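Side-chain contacts in racemase (Pseudovibrio sp. JE062, PDB 3MKC), which belongs to the mandelate racemase/muconate lactonizing branch of the enolase superfamily, pairing a capping N-terminal domain with a TIM-barrel-like C-terminal domain: residues 36-39 with 40-44; 165-168 with 169-173. All blocks are in the same frame, centred on the assembly; numbering follows the deposited sequence.

Contact 1 (36-39 with 40-44); sequences VTDE and NGVYG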
# COMPACT_ATOMS: atom_id res chain seq x y z
N VAL A 36 -16.29 -0.88 -10.79
CA VAL A 36 -17.65 -1.01 -10.26
C VAL A 36 -18.50 0.06 -10.95
O VAL A 36 -18.24 1.25 -10.82
CB VAL A 36 -17.69 -0.80 -8.73
CG1 VAL A 36 -19.09 -1.01 -8.21
CG2 VAL A 36 -16.72 -1.77 -8.05
N THR A 37 -19.52 -0.38 -11.67
CA THR A 37 -20.38 0.53 -12.41
C THR A 37 -21.79 0.60 -11.82
O THR A 37 -22.36 -0.44 -11.47
CB THR A 37 -20.48 0.10 -13.87
OG1 THR A 37 -19.15 -0.12 -14.38
CG2 THR A 37 -21.17 1.17 -14.71
N ASP A 38 -22.35 1.80 -11.72
CA ASP A 38 -23.70 1.92 -11.18
C ASP A 38 -24.72 1.90 -12.32
O ASP A 38 -24.36 1.84 -13.49
CB ASP A 38 -23.86 3.17 -10.31
CG ASP A 38 -23.87 4.47 -11.10
OD1 ASP A 38 -24.09 4.44 -12.33
OD2 ASP A 38 -23.67 5.54 -10.48
N GLU A 39 -26.00 1.95 -11.96
CA GLU A 39 -27.06 1.89 -12.95
C GLU A 39 -27.15 3.09 -13.87
O GLU A 39 -27.92 3.08 -14.83
CB GLU A 39 -28.40 1.67 -12.26
CG GLU A 39 -28.34 0.53 -11.26
CD GLU A 39 -29.66 -0.18 -11.07
OE1 GLU A 39 -30.63 0.45 -10.59
OE2 GLU A 39 -29.72 -1.38 -11.41
N ASN A 40 -26.37 4.12 -13.59
CA ASN A 40 -26.37 5.31 -14.43
C ASN A 40 -25.13 5.35 -15.31
O ASN A 40 -24.94 6.29 -16.08
CB ASN A 40 -26.45 6.60 -13.59
CG ASN A 40 -27.81 6.80 -12.96
OD1 ASN A 40 -28.84 6.57 -13.59
ND2 ASN A 40 -27.82 7.25 -11.71
N GLY A 41 -24.28 4.34 -15.20
CA GLY A 41 -23.07 4.29 -16.00
C GLY A 41 -21.84 4.88 -15.35
O GLY A 41 -20.75 4.86 -15.93
N VAL A 42 -21.99 5.42 -14.15
CA VAL A 42 -20.85 6.00 -13.44
C VAL A 42 -20.07 4.83 -12.86
O VAL A 42 -20.66 3.84 -12.42
CB VAL A 42 -21.31 6.91 -12.30
CG1 VAL A 42 -20.10 7.56 -11.64
CG2 VAL A 42 -22.26 7.98 -12.83
N TYR A 43 -18.75 4.93 -12.85
CA TYR A 43 -17.94 3.84 -12.31
C TYR A 43 -16.80 4.28 -11.40
O TYR A 43 -16.39 5.44 -11.40
CB TYR A 43 -17.39 2.98 -13.46
CG TYR A 43 -16.48 3.71 -14.41
CD1 TYR A 43 -15.16 4.00 -14.06
CD2 TYR A 43 -16.93 4.11 -15.67
CE1 TYR A 43 -14.32 4.66 -14.94
CE2 TYR A 43 -16.09 4.77 -16.56
CZ TYR A 43 -14.78 5.05 -16.19
OH TYR A 43 -13.92 5.67 -17.07
N GLY A 44 -16.33 3.33 -10.60
CA GLY A 44 -15.24 3.56 -9.67
C GLY A 44 -14.14 2.56 -9.98
O GLY A 44 -14.41 1.42 -10.38
O HOH W 1 -25.14 7.86 -10.65
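With chi1 at 72°, D38 holds CG between its own backbone N and carbonyl carbon, and the nearly flat chi2 then turns OD1 back over the hairpin loop, where it meets the backbone of N40 and V42. OD1 takes two hydrogen bonds: N40 N at 2.6 Å, which makes an Asx turn, and V42 N at 2.9 Å. The donors come in from opposite faces of the carboxylate plane, each well out of that plane, and both bonds are bent, with N-H...O angles near 140°. Gripped from above and below, the carboxylate cannot easily swing, and the loop is pinned from within. The loop is a type I beta turn from D38 to G41, closed by G41 N to D38 O, with a G1 beta bulge at G41, whose phi is positive (93°). D38 N gives a nearly straight bond to V42 O (2.7 Å), and two residues further along each strand V36 and G44 form an antiparallel hydrogen-bonded pair.

The other oxygen, D38 OD2, lies 3.3 Å from V42 CB and receives a water, which in turn accepts from N40 ND2 at 2.9 Å. On the opposite face of the hairpin T37 and Y43 make a non-hydrogen-bonded pair, T37 OG1 standing 3.7 Å from Y43 CB, while Y43 OH is hydrogen-bonded to D377 OD1.

The hairpin joins strands 29-38 and 43-48. Strand 12-22 flanks 29-38 on its other edge, and helix 102-122 covers the V36, D38 and V42 side through L117, with Q121 also bonding D38 OD2.

Contact 2 (165-168 with 169-173); sequences LEKA and KAHNI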
# COMPACT_ATOMS: atom_id res chain seq x y z
N LEU A 165 19.63 8.77 -4.96
CA LEU A 165 19.65 9.51 -3.71
C LEU A 165 19.91 11.00 -3.96
O LEU A 165 19.28 11.86 -3.33
CB LEU A 165 20.72 8.93 -2.77
CG LEU A 165 20.51 7.48 -2.32
CD1 LEU A 165 21.69 7.03 -1.45
CD2 LEU A 165 19.21 7.37 -1.54
N GLU A 166 20.83 11.30 -4.87
CA GLU A 166 21.14 12.70 -5.17
C GLU A 166 19.92 13.38 -5.79
O GLU A 166 19.63 14.54 -5.48
CB GLU A 166 22.33 12.79 -6.13
CG GLU A 166 23.65 12.23 -5.59
CD GLU A 166 24.23 13.05 -4.44
OE1 GLU A 166 23.57 14.02 -3.99
OE2 GLU A 166 25.35 12.73 -4.00
N LYS A 167 19.20 12.66 -6.65
CA LYS A 167 18.02 13.21 -7.30
C LYS A 167 16.93 13.49 -6.27
O LYS A 167 16.23 14.50 -6.37
CB LYS A 167 17.49 12.24 -8.36
CG LYS A 167 16.33 12.80 -9.18
CD LYS A 167 15.93 11.86 -10.30
CE LYS A 167 14.81 12.45 -11.14
NZ LYS A 167 14.47 11.57 -12.30
N ALA A 168 16.79 12.60 -5.29
CA ALA A 168 15.77 12.78 -4.26
C ALA A 168 16.04 14.08 -3.50
O ALA A 168 15.12 14.82 -3.19
CB ALA A 168 15.79 11.60 -3.29
N LYS A 169 17.31 14.34 -3.22
CA LYS A 169 17.68 15.56 -2.50
C LYS A 169 17.41 16.78 -3.38
O LYS A 169 16.99 17.83 -2.88
CB LYS A 169 19.16 15.52 -2.11
CG LYS A 169 19.52 14.28 -1.31
CD LYS A 169 20.73 14.50 -0.40
CE LYS A 169 21.99 14.79 -1.18
NZ LYS A 169 23.15 14.95 -0.25
N ALA A 170 17.65 16.63 -4.67
CA ALA A 170 17.43 17.71 -5.63
C ALA A 170 15.96 18.09 -5.70
O ALA A 170 15.62 19.23 -6.01
CB ALA A 170 17.93 17.29 -7.01
N HIS A 171 15.08 17.12 -5.41
CA HIS A 171 13.64 17.36 -5.44
C HIS A 171 13.08 17.53 -4.04
O HIS A 171 11.87 17.47 -3.83
CB HIS A 171 12.91 16.19 -6.11
CG HIS A 171 13.15 16.09 -7.59
ND1 HIS A 171 14.39 15.87 -8.13
CD2 HIS A 171 12.29 16.14 -8.63
CE1 HIS A 171 14.29 15.79 -9.44
NE2 HIS A 171 13.03 15.95 -9.77
N ASN A 172 13.97 17.75 -3.07
CA ASN A 172 13.57 17.93 -1.68
C ASN A 172 12.62 16.85 -1.17
O ASN A 172 11.65 17.15 -0.46
CB ASN A 172 12.94 19.30 -1.47
CG ASN A 172 13.92 20.44 -1.68
OD1 ASN A 172 15.03 20.42 -1.14
ND2 ASN A 172 13.52 21.43 -2.46
N ILE A 173 12.89 15.60 -1.52
CA ILE A 173 12.06 14.49 -1.04
C ILE A 173 12.42 14.36 0.45
O ILE A 173 13.59 14.26 0.80
CB ILE A 173 12.41 13.17 -1.77
CG1 ILE A 173 12.12 13.32 -3.27
CG2 ILE A 173 11.60 12.02 -1.18
CD1 ILE A 173 10.70 13.74 -3.58
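Helix 154-170 ends here in a Schellman motif: N172 adopts positive phi (49°) as the C-prime residue, I173 N reaches back to A168 O with an almost straight bond of 2.9 Å, and N172 N bonds K169 O at 3.0 Å. Before this exit, K169 N and A170 N still make ordinary helical bonds to L165 O and E166 O. H171 N has only weak bonds, to K167 O and A168 O.

The H171 side chain makes up for part of that. Its ring turns back along the helix, and ND1 donates to K167 O at 2.9 Å, the oxygen lying at the ring edge but 25° out of the ring plane. Two donors of one residue thus converge on one carbonyl at the helix end, the ring bond being the better formed. A first torsion of -174° sends the K167 chain away from its own N; it runs on extended, crosses the imidazole obliquely and sets CG 3.6 Å from H171 CE1. Its amino group goes on to E344 O, while F345 meets H171 edge-to-face and K167 through a cation-pi contact.

Further round the helix, E166 and K169 run side by side; E166 OE1 is 3.9 Å from K169 NZ, a long salt bridge, and K169 NZ also bonds I201 O on helix 188-202. On the buried side, beside V176 of strand 175-179, the methyl of A168 packs against the incoming isoleucine, A168 CB to I173 CB 4.0 Å.

From the N terminus, the chain runs through strand 12-22 and out along 29-38 before contact 1 closes the tight hairpin into 43-48, in the N-terminal capping domain. It then passes through the helices that follow, including 102-122, and reaches strand 137-143 and helix 154-170 of the barrel. Contact 2 closes the end of that helix, where the chain turns into strand 175-179, parallel to 137-143: a beta-alpha-beta crossover. The two contacts are in series, neither nesting nor crossing, with centres 41 Å apart and nearest atoms about 28 Å apart. Each is a local chain reversal, one strand to strand, the other helix to strand.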